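Local coordinates for phosphate binding protein (Planctomyces limnophilus, PDB 4JWO) that probably binds phosphate for transport across the cytoplasmic membrane, as a member of the PstS family of periplasmic-type binding proteins, at residues E109-G114 / L295-V300; R117-K122 / I132-F137; K165-D170 / D201-V206; G242-A247 / E318-K323. All blocks are in the same frame, centred on the assembly; numbering follows the deposited sequence.

In the fold
From the N terminus, the chain first reaches 109-114 at the start of strand 112-115, which waits for 295-300, 181 residues later, to close contact 1. Nested inside that long loop is contact 2, a short closure in which 117-122 meets 132-137 around helix 121-129; contacts 1 and 2 touch, L295 CD1 lying 4.2 Å from V135 CG2, and both reach the same sheet. Contact 3, also nested, joins helices 160-167 and 198-208 on the opposite side of the chain's centre from contact 1, about 33 Å away between centres. Contact 4 opens at 242-247 and closes only at 318-323, crossing contact 1 and bringing helix 243-247 against the loop after helix 310-318.

Contact 1: E109-G114 / L295-V300; sequences EIDVTG and LKRPEV
D111 and R297 meet at about a right angle, the carboxylate standing 84° from the guanidinium plane. NH1 of R297 lies 3.0 Å from D111 OD1, and NH2 reaches D111 OD2 at 3.4 Å; both hydrogen bonds are bent and weak, and the second is also long. The arginine is held more firmly from its own segment: NE and NH2 take E299 side-on, both to OE2, with NE at 2.8 Å, and V300 CG2 sits over one guanidinium face, toward its rim. A bend at chi3 (40°) turns the head of R297 back toward E299. This D111-R297-E299 network links the turn leading into strand 112-115 of the PBP-superfamily fold to helix 298-308, whose N-cap residue is R297. D111 has further partners: OD1 pairs with K294, and OD2 accepts from the backbone N of A64. With a leucine in place of R297, the E299 carboxylate would probably be left without its cationic mate, and D111 would lose one of its cationic partners, keeping K294.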
loop_
_atom_site.group_PDB
_atom_site.type_symbol
_atom_site.label_atom_id
_atom_site.label_comp_id
_atom_site.label_asym_id
_atom_site.label_seq_id
_atom_site.Cartn_x
_atom_site.Cartn_y
_atom_site.Cartn_z
ATOM N N GLU A 109 7.334 -8.779 20.998
ATOM C CA GLU A 109 7.564 -10.115 20.467
ATOM C C GLU A 109 8.196 -10.074 19.074
ATOM O O GLU A 109 8.464 -11.119 18.479
ATOM C CB GLU A 109 6.250 -10.908 20.456
ATOM C CG GLU A 109 5.698 -11.188 21.857
ATOM C CD GLU A 109 4.207 -11.495 21.866
ATOM O OE1 GLU A 109 3.538 -11.274 20.829
ATOM O OE2 GLU A 109 3.706 -11.942 22.923
ATOM N N ILE A 110 8.426 -8.864 18.565
ATOM C CA ILE A 110 9.085 -8.653 17.271
ATOM C C ILE A 110 10.053 -7.455 17.318
ATOM O O ILE A 110 10.038 -6.677 18.269
ATOM C CB ILE A 110 8.062 -8.435 16.126
ATOM C CG1 ILE A 110 7.182 -7.218 16.409
ATOM C CG2 ILE A 110 7.207 -9.686 15.908
ATOM C CD1 ILE A 110 6.229 -6.881 15.274
ATOM N N ASP A 111 10.875 -7.302 16.280
ATOM C CA ASP A 111 11.884 -6.237 16.243
ATOM C C ASP A 111 11.484 -5.068 15.353
ATOM O O ASP A 111 11.803 -3.914 15.638
ATOM C CB ASP A 111 13.211 -6.787 15.725
ATOM C CG ASP A 111 13.740 -7.914 16.574
ATOM O OD1 ASP A 111 13.592 -7.841 17.809
ATOM O OD2 ASP A 111 14.294 -8.874 16.000
ATOM N N VAL A 112 10.801 -5.388 14.262
ATOM C CA VAL A 112 10.458 -4.415 13.229
ATOM C C VAL A 112 9.032 -4.660 12.772
ATOM O O VAL A 112 8.639 -5.804 12.573
ATOM C CB VAL A 112 11.389 -4.570 12.002
ATOM C CG1 VAL A 112 10.907 -3.717 10.841
ATOM C CG2 VAL A 112 12.818 -4.212 12.365
ATOM N N THR A 113 8.247 -3.601 12.603
ATOM C CA THR A 113 6.896 -3.793 12.094
ATOM C C THR A 113 6.565 -2.836 10.943
ATOM O O THR A 113 6.920 -1.653 10.975
ATOM C CB THR A 113 5.844 -3.753 13.231
ATOM O OG1 THR A 113 4.601 -4.283 12.756
ATOM C CG2 THR A 113 5.649 -2.339 13.760
ATOM N N GLY A 114 5.915 -3.377 9.920
ATOM C CA GLY A 114 5.533 -2.615 8.736
ATOM C C GLY A 114 4.108 -2.125 8.891
ATOM O O GLY A 114 3.239 -2.879 9.329
ATOM N N LEU A 295 17.815 -0.730 17.784
ATOM C CA LEU A 295 18.814 -0.147 16.892
ATOM C C LEU A 295 20.241 -0.226 17.448
ATOM O O LEU A 295 21.207 0.027 16.724
ATOM C CB LEU A 295 18.435 1.292 16.529
ATOM C CG LEU A 295 17.367 1.341 15.436
ATOM C CD1 LEU A 295 16.694 2.700 15.368
ATOM C CD2 LEU A 295 17.988 0.993 14.095
ATOM N N LYS A 296 20.369 -0.586 18.724
ATOM C CA LYS A 296 21.675 -0.838 19.323
ATOM C C LYS A 296 22.261 -2.136 18.784
ATOM O O LYS A 296 23.476 -2.328 18.785
ATOM C CB LYS A 296 21.578 -0.911 20.852
ATOM C CG LYS A 296 21.317 0.419 21.536
ATOM C CD LYS A 296 21.151 0.229 23.038
ATOM C CE LYS A 296 20.748 1.522 23.725
ATOM N NZ LYS A 296 21.864 2.504 23.784
ATOM N N ARG A 297 21.384 -3.035 18.347
ATOM C CA ARG A 297 21.802 -4.272 17.696
ATOM C C ARG A 297 22.199 -3.922 16.269
ATOM O O ARG A 297 21.371 -3.446 15.496
ATOM C CB ARG A 297 20.665 -5.300 17.700
ATOM C CG ARG A 297 20.285 -5.826 19.084
ATOM C CD ARG A 297 18.949 -6.559 19.055
ATOM N NE ARG A 297 18.806 -7.379 17.856
ATOM C CZ ARG A 297 17.678 -7.978 17.487
ATOM N NH1 ARG A 297 16.587 -7.857 18.230
ATOM N NH2 ARG A 297 17.644 -8.698 16.373
ATOM N N PRO A 298 23.477 -4.136 15.920
ATOM C CA PRO A 298 23.990 -3.661 14.630
ATOM C C PRO A 298 23.319 -4.307 13.417
ATOM O O PRO A 298 23.297 -3.692 12.353
ATOM C CB PRO A 298 25.477 -4.026 14.687
ATOM C CG PRO A 298 25.784 -4.166 16.156
ATOM C CD PRO A 298 24.533 -4.758 16.735
ATOM N N GLU A 299 22.776 -5.511 13.565
ATOM C CA GLU A 299 22.065 -6.149 12.456
ATOM C C GLU A 299 20.713 -5.473 12.181
ATOM O O GLU A 299 20.235 -5.447 11.041
ATOM C CB GLU A 299 21.892 -7.658 12.697
ATOM C CG GLU A 299 20.795 -8.051 13.684
ATOM C CD GLU A 299 21.273 -8.074 15.121
ATOM O OE1 GLU A 299 22.377 -7.559 15.393
ATOM O OE2 GLU A 299 20.546 -8.611 15.983
ATOM N N VAL A 300 20.099 -4.924 13.225
ATOM C CA VAL A 300 18.847 -4.199 13.075
ATOM C C VAL A 300 19.134 -2.835 12.470
ATOM O O VAL A 300 18.452 -2.398 11.545
ATOM C CB VAL A 300 18.124 -4.034 14.421
ATOM C CG1 VAL A 300 16.944 -3.091 14.289
ATOM C CG2 VAL A 300 17.673 -5.391 14.945
#

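Contact 2: R117-K122 / I132-F137; sequences RPITEK and IDYVEF
I119 lies obliquely across the ring of Y134 and covers one face of it with both of its branches. CD1 makes a CH-pi contact, 4.2 Å from the centroid of the Y134 ring and only 16° off its normal, while CG2 sits over the hydroxyl end, 3.9 Å from Y134 CZ. The torsions explain this division: CG1 of I119 is anti to the backbone N (chi1 -170°) and carries CD1 over the CD2-CE2 side of the ring, leaving CG2 to cover the other end. Beside this pair, P118 CB comes within 4.4 Å of E136 OE1, a loose contact. The carboxylate's polar partner is Y289 OH, through a weak hydrogen bond, and the same hydroxyl bonds to I119 N. The contact belongs to a beta-alpha-beta crossover of the PBP-superfamily fold: the chain leaves strand 112-115, passes through helix 121-129 and enters strand 134-148, parallel to the first with strand 283-291 between them. F102 of helix 98-106 and A124 and C127 of helix 121-129 also touch I119. Replacing Y134 by alanine would remove the ring under I119, and the CD1 and CG2 methyls would probably lose their main cover from strand 134-148. No hydrogen bond crosses between 117-122 and 132-137, so what joins them directly is dispersion between an aliphatic side chain and an aromatic face, which depends on shape and coverage more than on charge.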
loop_
_atom_site.group_PDB
_atom_site.type_symbol
_atom_site.label_atom_id
_atom_site.label_comp_id
_atom_site.label_asym_id
_atom_site.label_seq_id
_atom_site.Cartn_x
_atom_site.Cartn_y
_atom_site.Cartn_z
ATOM N N ARG A 117 -0.248 2.590 7.742
ATOM C CA ARG A 117 -0.711 3.864 8.274
ATOM C C ARG A 117 0.202 4.194 9.430
ATOM O O ARG A 117 0.837 3.295 9.982
ATOM C CB ARG A 117 -2.144 3.737 8.790
ATOM C CG ARG A 117 -2.324 2.595 9.772
ATOM C CD ARG A 117 -3.431 2.854 10.772
ATOM N NE ARG A 117 -3.662 1.681 11.617
ATOM C CZ ARG A 117 -2.917 1.360 12.669
ATOM N NH1 ARG A 117 -1.894 2.131 13.011
ATOM N NH2 ARG A 117 -3.194 0.267 13.378
ATOM N N PRO A 118 0.267 5.470 9.819
ATOM C CA PRO A 118 1.070 5.802 10.997
ATOM C C PRO A 118 0.520 5.124 12.249
ATOM O O PRO A 118 -0.679 4.838 12.332
ATOM C CB PRO A 118 0.903 7.316 11.113
ATOM C CG PRO A 118 0.540 7.770 9.741
ATOM C CD PRO A 118 -0.309 6.671 9.188
ATOM N N ILE A 119 1.402 4.862 13.209
ATOM C CA ILE A 119 1.007 4.414 14.535
ATOM C C ILE A 119 -0.092 5.318 15.102
ATOM O O ILE A 119 -0.043 6.538 14.935
ATOM C CB ILE A 119 2.243 4.380 15.467
ATOM C CG1 ILE A 119 1.932 3.678 16.787
ATOM C CG2 ILE A 119 2.824 5.786 15.700
ATOM C CD1 ILE A 119 3.145 3.569 17.673
ATOM N N THR A 120 -1.097 4.723 15.743
ATOM C CA THR A 120 -2.191 5.511 16.315
ATOM C C THR A 120 -1.792 6.130 17.648
ATOM O O THR A 120 -0.807 5.722 18.261
ATOM C CB THR A 120 -3.471 4.676 16.534
ATOM O OG1 THR A 120 -3.245 3.726 17.580
ATOM C CG2 THR A 120 -3.878 3.957 15.257
ATOM N N GLU A 121 -2.563 7.122 18.087
ATOM C CA GLU A 121 -2.358 7.717 19.399
ATOM C C GLU A 121 -2.443 6.650 20.475
ATOM O O GLU A 121 -1.651 6.654 21.412
ATOM C CB GLU A 121 -3.393 8.802 19.679
ATOM C CG GLU A 121 -3.109 10.131 19.009
ATOM C CD GLU A 121 -3.934 11.255 19.604
ATOM O OE1 GLU A 121 -4.101 12.292 18.927
ATOM O OE2 GLU A 121 -4.410 11.101 20.752
ATOM N N LYS A 122 -3.400 5.734 20.340
ATOM C CA LYS A 122 -3.569 4.682 21.343
ATOM C C LYS A 122 -2.391 3.717 21.317
ATOM O O LYS A 122 -1.872 3.344 22.365
ATOM C CB LYS A 122 -4.890 3.919 21.170
ATOM C CG LYS A 122 -5.125 2.872 22.259
ATOM C CD LYS A 122 -6.455 2.136 22.105
ATOM C CE LYS A 122 -6.627 1.095 23.211
ATOM N NZ LYS A 122 -7.892 0.315 23.090
ATOM N N ILE A 132 8.689 1.748 25.453
ATOM C CA ILE A 132 9.060 1.489 24.067
ATOM C C ILE A 132 9.247 2.807 23.319
ATOM O O ILE A 132 8.306 3.586 23.161
ATOM C CB ILE A 132 8.006 0.610 23.349
ATOM C CG1 ILE A 132 7.822 -0.720 24.087
ATOM C CG2 ILE A 132 8.410 0.347 21.909
ATOM C CD1 ILE A 132 6.808 -1.641 23.425
ATOM N N ASP A 133 10.472 3.053 22.866
ATOM C CA ASP A 133 10.807 4.282 22.165
ATOM C C ASP A 133 10.848 4.027 20.661
ATOM O O ASP A 133 11.914 3.786 20.090
ATOM C CB ASP A 133 12.165 4.785 22.647
ATOM C CG ASP A 133 12.420 6.229 22.283
ATOM O OD1 ASP A 133 11.608 6.821 21.534
ATOM O OD2 ASP A 133 13.446 6.772 22.748
ATOM N N TYR A 134 9.682 4.086 20.022
ATOM C CA TYR A 134 9.569 3.727 18.614
ATOM C C TYR A 134 10.240 4.753 17.695
ATOM O O TYR A 134 10.294 5.942 18.008
ATOM C CB TYR A 134 8.094 3.551 18.228
ATOM C CG TYR A 134 7.302 4.840 18.091
ATOM C CD1 TYR A 134 7.307 5.557 16.902
ATOM C CD2 TYR A 134 6.528 5.318 19.135
ATOM C CE1 TYR A 134 6.587 6.723 16.765
ATOM C CE2 TYR A 134 5.794 6.488 19.002
ATOM C CZ TYR A 134 5.830 7.183 17.814
ATOM O OH TYR A 134 5.109 8.347 17.671
ATOM N N VAL A 135 10.735 4.289 16.552
ATOM C CA VAL A 135 11.235 5.181 15.511
ATOM C C VAL A 135 10.502 4.866 14.214
ATOM O O VAL A 135 10.397 3.705 13.818
ATOM C CB VAL A 135 12.755 5.034 15.296
ATOM C CG1 VAL A 135 13.260 6.135 14.381
ATOM C CG2 VAL A 135 13.489 5.077 16.630
ATOM N N GLU A 136 9.993 5.905 13.556
ATOM C CA GLU A 136 9.184 5.743 12.356
ATOM C C GLU A 136 9.996 6.048 11.105
ATOM O O GLU A 136 10.665 7.077 11.020
ATOM C CB GLU A 136 7.981 6.684 12.435
ATOM C CG GLU A 136 7.201 6.858 11.163
ATOM C CD GLU A 136 6.046 7.814 11.366
ATOM O OE1 GLU A 136 5.184 7.515 12.223
ATOM O OE2 GLU A 136 6.013 8.876 10.703
ATOM N N PHE A 137 9.949 5.144 10.138
ATOM C CA PHE A 137 10.616 5.363 8.860
ATOM C C PHE A 137 9.641 5.255 7.701
ATOM O O PHE A 137 9.045 4.206 7.496
ATOM C CB PHE A 137 11.741 4.342 8.693
ATOM C CG PHE A 137 12.835 4.490 9.701
ATOM C CD1 PHE A 137 13.752 5.524 9.589
ATOM C CD2 PHE A 137 12.947 3.610 10.771
ATOM C CE1 PHE A 137 14.768 5.681 10.519
ATOM C CE2 PHE A 137 13.961 3.760 11.706
ATOM C CZ PHE A 137 14.878 4.800 11.575
#

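Contact 3: K165-D170 / D201-V206; sequences KIWAAD and DYFTEV
Between 165-170 and 201-206 the backbones come nearest at W167 and T204, with CA atoms 8.0 Å apart, and A168 is the first residue to leave helical geometry. Within the PBP-superfamily fold the two segments meet through a T-shaped (edge-to-face) aromatic pair: F203 points its edge at the five-membered ring of W167, with centroids 4.8 Å apart and planes at 81°. F203 CG is anti to the backbone N (chi1 -174°), which sends the ring out from its helix toward the indole. The other face of the W167 ring is covered by I166 CG2, so the indole is sandwiched between the phenyl edge and its own neighbour in sequence. Both aromatic residues are buried and have further ring partners: F203 stacks with Y240, and W167 makes a second edge-to-face contact with Y218. L144 and V146 of strand 134-148 also touch F203. At the leading corner of the phenyl ring, F203 CE2 lies 3.6 Å from W167 CD1, while F203 CZ reaches W167 NE1 at 3.8 Å.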
loop_
_atom_site.group_PDB
_atom_site.type_symbol
_atom_site.label_atom_id
_atom_site.label_comp_id
_atom_site.label_asym_id
_atom_site.label_seq_id
_atom_site.Cartn_x
_atom_site.Cartn_y
_atom_site.Cartn_z
ATOM N N LYS A 165 -20.361 1.651 -3.210
ATOM C CA LYS A 165 -21.641 1.165 -3.694
ATOM C C LYS A 165 -21.443 -0.046 -4.617
ATOM O O LYS A 165 -22.230 -0.992 -4.601
ATOM C CB LYS A 165 -22.347 2.302 -4.445
ATOM C CG LYS A 165 -23.812 2.090 -4.700
ATOM C CD LYS A 165 -24.387 3.335 -5.367
ATOM C CE LYS A 165 -25.894 3.275 -5.475
ATOM N NZ LYS A 165 -26.408 4.480 -6.184
ATOM N N ILE A 166 -20.377 -0.008 -5.407
ATOM C CA ILE A 166 -20.067 -1.084 -6.351
ATOM C C ILE A 166 -19.402 -2.284 -5.663
ATOM O O ILE A 166 -19.764 -3.435 -5.916
ATOM C CB ILE A 166 -19.127 -0.579 -7.455
ATOM C CG1 ILE A 166 -19.848 0.431 -8.357
ATOM C CG2 ILE A 166 -18.604 -1.737 -8.292
ATOM C CD1 ILE A 166 -18.911 1.218 -9.223
ATOM N N TRP A 167 -18.431 -2.007 -4.802
ATOM C CA TRP A 167 -17.525 -3.047 -4.299
ATOM C C TRP A 167 -17.841 -3.625 -2.929
ATOM O O TRP A 167 -17.230 -4.620 -2.531
ATOM C CB TRP A 167 -16.092 -2.516 -4.267
ATOM C CG TRP A 167 -15.458 -2.443 -5.627
ATOM C CD1 TRP A 167 -15.311 -1.334 -6.402
ATOM C CD2 TRP A 167 -14.901 -3.539 -6.371
ATOM N NE1 TRP A 167 -14.676 -1.661 -7.575
ATOM C CE2 TRP A 167 -14.423 -3.014 -7.591
ATOM C CE3 TRP A 167 -14.752 -4.909 -6.127
ATOM C CZ2 TRP A 167 -13.796 -3.806 -8.557
ATOM C CZ3 TRP A 167 -14.147 -5.700 -7.085
ATOM C CH2 TRP A 167 -13.668 -5.142 -8.288
ATOM N N ALA A 168 -18.790 -3.028 -2.211
ATOM C CA ALA A 168 -19.056 -3.439 -0.833
ATOM C C ALA A 168 -19.418 -4.904 -0.751
ATOM O O ALA A 168 -19.944 -5.481 -1.706
ATOM C CB ALA A 168 -20.172 -2.612 -0.231
ATOM N N ALA A 169 -19.160 -5.477 0.418
ATOM C CA ALA A 169 -19.454 -6.875 0.696
ATOM C C ALA A 169 -20.885 -7.259 0.347
ATOM O O ALA A 169 -21.133 -8.385 -0.075
ATOM C CB ALA A 169 -19.179 -7.181 2.156
ATOM N N ASP A 170 -21.822 -6.330 0.543
ATOM C CA ASP A 170 -23.228 -6.590 0.311
ATOM C C ASP A 170 -23.747 -5.942 -0.971
ATOM O O ASP A 170 -24.954 -5.896 -1.193
ATOM C CB ASP A 170 -24.068 -6.100 1.497
ATOM C CG ASP A 170 -24.098 -4.582 1.617
ATOM O OD1 ASP A 170 -23.089 -3.913 1.302
ATOM O OD2 ASP A 170 -25.144 -4.052 2.041
ATOM N N ASP A 201 -6.206 -5.773 0.073
ATOM C CA ASP A 201 -6.289 -5.240 1.434
ATOM C C ASP A 201 -6.373 -3.718 1.433
ATOM O O ASP A 201 -7.166 -3.136 2.172
ATOM C CB ASP A 201 -5.105 -5.712 2.284
ATOM C CG ASP A 201 -5.227 -7.168 2.691
ATOM O OD1 ASP A 201 -6.304 -7.764 2.464
ATOM O OD2 ASP A 201 -4.246 -7.713 3.249
ATOM N N TYR A 202 -5.565 -3.067 0.599
ATOM C CA TYR A 202 -5.567 -1.601 0.555
ATOM C C TYR A 202 -6.886 -1.075 -0.019
ATOM O O TYR A 202 -7.568 -0.259 0.612
ATOM C CB TYR A 202 -4.357 -1.114 -0.266
ATOM C CG TYR A 202 -4.169 0.392 -0.370
ATOM C CD1 TYR A 202 -4.957 1.281 0.362
ATOM C CD2 TYR A 202 -3.196 0.919 -1.212
ATOM C CE1 TYR A 202 -4.781 2.659 0.251
ATOM C CE2 TYR A 202 -3.015 2.291 -1.327
ATOM C CZ TYR A 202 -3.802 3.151 -0.594
ATOM O OH TYR A 202 -3.631 4.519 -0.695
ATOM N N PHE A 203 -7.250 -1.549 -1.205
ATOM C CA PHE A 203 -8.456 -1.061 -1.868
ATOM C C PHE A 203 -9.682 -1.261 -1.000
ATOM O O PHE A 203 -10.465 -0.336 -0.780
ATOM C CB PHE A 203 -8.640 -1.780 -3.200
ATOM C CG PHE A 203 -9.775 -1.245 -4.016
ATOM C CD1 PHE A 203 -9.608 -0.087 -4.773
ATOM C CD2 PHE A 203 -10.999 -1.884 -4.020
ATOM C CE1 PHE A 203 -10.656 0.422 -5.533
ATOM C CE2 PHE A 203 -12.051 -1.382 -4.770
ATOM C CZ PHE A 203 -11.871 -0.223 -5.528
ATOM N N THR A 204 -9.852 -2.467 -0.473
ATOM C CA THR A 204 -11.029 -2.727 0.350
ATOM C C THR A 204 -11.023 -1.918 1.643
ATOM O O THR A 204 -12.074 -1.444 2.070
ATOM C CB THR A 204 -11.220 -4.232 0.654
ATOM O OG1 THR A 204 -10.105 -4.715 1.413
ATOM C CG2 THR A 204 -11.359 -5.008 -0.634
ATOM N N GLU A 205 -9.858 -1.735 2.262
ATOM C CA GLU A 205 -9.773 -0.943 3.492
ATOM C C GLU A 205 -10.308 0.473 3.279
ATOM O O GLU A 205 -11.133 0.959 4.054
ATOM C CB GLU A 205 -8.320 -0.860 3.989
ATOM C CG GLU A 205 -8.101 0.061 5.196
ATOM C CD GLU A 205 -6.619 0.249 5.529
ATOM O OE1 GLU A 205 -5.794 -0.605 5.127
ATOM O OE2 GLU A 205 -6.276 1.254 6.182
ATOM N N VAL A 206 -9.843 1.130 2.225
ATOM C CA VAL A 206 -10.149 2.552 2.095
ATOM C C VAL A 206 -11.439 2.822 1.336
ATOM O O VAL A 206 -12.029 3.895 1.487
ATOM C CB VAL A 206 -8.968 3.364 1.523
ATOM C CG1 VAL A 206 -7.736 3.172 2.418
ATOM C CG2 VAL A 206 -8.679 2.974 0.073
#

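Contact 4: G242-A247 / E318-K323; sequences GYAYFA and EVKYIK. With SO4 (sulfate ion), chain D; FMT (formic acid), chain E.
A Schellman motif ends helix 310-318, and its C-prime residue, K320 with positive phi, packs against helix 243-247. A244 CB lies 3.8 Å from K320 O and 4.1 Å from K320 CB. A water bridges the same pair, donating to K320 O at 2.7 Å and accepting weakly from A244 N. Bent at chi2 (-69°), the lysine chain passes A244 and crosses Y245 at about a right angle, with K320 CE 3.7 Å from Y245 OH. In this PBP-superfamily fold the contact sets the short helix that follows strand 237-242 against the loop leading to helix 326-340. A sulfate, probably from the crystallisation liquor, is gripped by both polar ends: K320 NZ donates to its O2 at 2.7 Å, and Y245 OH to its O3 at 2.8 Å, O3 lying at the edge of the tyrosine ring. Further on, I322 CD1 comes within 4.3 Å of Y243 CD2, and Y243 OH donates at 2.6 Å to O1 of a formic acid, probably of the same origin.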
loop_
_atom_site.group_PDB
_atom_site.type_symbol
_atom_site.label_atom_id
_atom_site.label_comp_id
_atom_site.label_asym_id
_atom_site.label_seq_id
_atom_site.Cartn_x
_atom_site.Cartn_y
_atom_site.Cartn_z
ATOM N N GLY A 242 -2.375 -1.760 -8.875
ATOM C CA GLY A 242 -1.349 -0.811 -8.494
ATOM C C GLY A 242 -1.028 0.156 -9.610
ATOM O O GLY A 242 -1.124 -0.174 -10.795
ATOM N N TYR A 243 -0.618 1.355 -9.223
ATOM C CA TYR A 243 -0.357 2.439 -10.162
ATOM C C TYR A 243 0.646 2.064 -11.260
ATOM O O TYR A 243 0.504 2.492 -12.414
ATOM C CB TYR A 243 0.105 3.688 -9.400
ATOM C CG TYR A 243 0.544 4.798 -10.312
ATOM C CD1 TYR A 243 -0.380 5.659 -10.886
ATOM C CD2 TYR A 243 1.892 4.973 -10.625
ATOM C CE1 TYR A 243 0.031 6.674 -11.743
ATOM C CE2 TYR A 243 2.301 5.981 -11.476
ATOM C CZ TYR A 243 1.370 6.822 -12.028
ATOM O OH TYR A 243 1.784 7.819 -12.884
ATOM N N ALA A 244 1.656 1.268 -10.909
ATOM C CA ALA A 244 2.704 0.919 -11.869
ATOM C C ALA A 244 2.114 0.235 -13.084
ATOM O O ALA A 244 2.558 0.462 -14.207
ATOM C CB ALA A 244 3.773 0.037 -11.218
ATOM N N TYR A 245 1.092 -0.587 -12.869
ATOM C CA TYR A 245 0.469 -1.290 -13.981
ATOM C C TYR A 245 -0.429 -0.377 -14.818
ATOM O O TYR A 245 -0.599 -0.600 -16.007
ATOM C CB TYR A 245 -0.268 -2.547 -13.476
ATOM C CG TYR A 245 0.682 -3.671 -13.104
ATOM C CD1 TYR A 245 1.164 -4.538 -14.077
ATOM C CD2 TYR A 245 1.099 -3.863 -11.790
ATOM C CE1 TYR A 245 2.039 -5.571 -13.755
ATOM C CE2 TYR A 245 1.974 -4.900 -11.459
ATOM C CZ TYR A 245 2.438 -5.745 -12.450
ATOM O OH TYR A 245 3.305 -6.777 -12.145
ATOM N N PHE A 246 -0.976 0.676 -14.217
ATOM C CA PHE A 246 -1.642 1.684 -15.034
ATOM C C PHE A 246 -0.621 2.461 -15.860
ATOM O O PHE A 246 -0.790 2.635 -17.075
ATOM C CB PHE A 246 -2.472 2.679 -14.204
ATOM C CG PHE A 246 -2.841 3.918 -14.983
ATOM C CD1 PHE A 246 -3.816 3.867 -15.979
ATOM C CD2 PHE A 246 -2.171 5.120 -14.769
ATOM C CE1 PHE A 246 -4.126 4.995 -16.730
ATOM C CE2 PHE A 246 -2.479 6.246 -15.525
ATOM C CZ PHE A 246 -3.456 6.185 -16.498
ATOM N N ALA A 247 0.432 2.934 -15.196
ATOM C CA ALA A 247 1.375 3.858 -15.819
ATOM C C ALA A 247 1.992 3.272 -17.073
ATOM O O ALA A 247 2.174 3.966 -18.077
ATOM C CB ALA A 247 2.466 4.265 -14.828
ATOM N N GLU A 318 11.200 -2.029 -7.527
ATOM C CA GLU A 318 11.186 -3.365 -8.110
ATOM C C GLU A 318 9.913 -4.131 -7.755
ATOM O O GLU A 318 9.426 -4.941 -8.549
ATOM C CB GLU A 318 12.420 -4.150 -7.658
ATOM C CG GLU A 318 12.965 -5.124 -8.664
ATOM C CD GLU A 318 14.363 -5.575 -8.296
ATOM O OE1 GLU A 318 14.501 -6.663 -7.696
ATOM O OE2 GLU A 318 15.323 -4.830 -8.595
ATOM N N VAL A 319 9.376 -3.881 -6.563
ATOM C CA VAL A 319 8.136 -4.540 -6.160
ATOM C C VAL A 319 6.929 -3.663 -6.497
ATOM O O VAL A 319 5.838 -3.864 -5.968
ATOM C CB VAL A 319 8.131 -4.933 -4.670
ATOM C CG1 VAL A 319 9.262 -5.931 -4.378
ATOM C CG2 VAL A 319 8.248 -3.691 -3.791
ATOM N N LYS A 320 7.164 -2.676 -7.365
ATOM C CA LYS A 320 6.115 -1.896 -8.037
ATOM C C LYS A 320 5.531 -0.757 -7.202
ATOM O O LYS A 320 4.448 -0.245 -7.511
ATOM C CB LYS A 320 5.002 -2.797 -8.593
ATOM C CG LYS A 320 5.488 -3.900 -9.542
ATOM C CD LYS A 320 5.998 -3.350 -10.859
ATOM C CE LYS A 320 6.168 -4.479 -11.865
ATOM N NZ LYS A 320 6.507 -3.974 -13.227
ATOM N N TYR A 321 6.255 -0.348 -6.167
ATOM C CA TYR A 321 5.863 0.813 -5.382
ATOM C C TYR A 321 6.591 2.056 -5.880
ATOM O O TYR A 321 7.424 1.984 -6.786
ATOM C CB TYR A 321 6.148 0.590 -3.888
ATOM C CG TYR A 321 5.207 -0.389 -3.201
ATOM C CD1 TYR A 321 3.848 -0.393 -3.478
ATOM C CD2 TYR A 321 5.681 -1.296 -2.265
ATOM C CE1 TYR A 321 2.984 -1.295 -2.840
ATOM C CE2 TYR A 321 4.826 -2.190 -1.625
ATOM C CZ TYR A 321 3.480 -2.177 -1.915
ATOM O OH TYR A 321 2.641 -3.070 -1.283
ATOM N N ILE A 322 6.260 3.193 -5.284
ATOM C CA ILE A 322 6.850 4.479 -5.643
ATOM C C ILE A 322 7.893 4.840 -4.582
ATOM O O ILE A 322 7.618 4.769 -3.383
ATOM C CB ILE A 322 5.744 5.564 -5.708
ATOM C CG1 ILE A 322 4.777 5.252 -6.864
ATOM C CG2 ILE A 322 6.362 6.940 -5.842
ATOM C CD1 ILE A 322 3.442 5.974 -6.786
ATOM N N LYS A 323 9.102 5.198 -5.008
ATOM C CA LYS A 323 10.138 5.508 -4.026
ATOM C C LYS A 323 9.832 6.862 -3.401
ATOM O O LYS A 323 9.173 7.706 -4.020
ATOM C CB LYS A 323 11.542 5.468 -4.646
ATOM C CG LYS A 323 11.828 6.574 -5.631
ATOM C CD LYS A 323 13.267 6.504 -6.114
ATOM C CE LYS A 323 13.563 7.621 -7.107
ATOM N NZ LYS A 323 15.008 7.625 -7.476
HETATM S S SO4 D . 5.793 -7.491 -14.544
HETATM O O1 SO4 D . 6.437 -8.299 -15.586
HETATM O O2 SO4 D . 5.951 -6.074 -14.866
HETATM O O3 SO4 D . 4.358 -7.787 -14.484
HETATM O O4 SO4 D . 6.437 -7.811 -13.268
HETATM C C FMT E . 4.738 7.371 -13.698
HETATM O O1 FMT E . 3.883 7.819 -14.462
HETATM O O2 FMT E . 5.307 6.289 -13.844
HETATM O O HOH W 1 1.921 -0.807 -8.344
#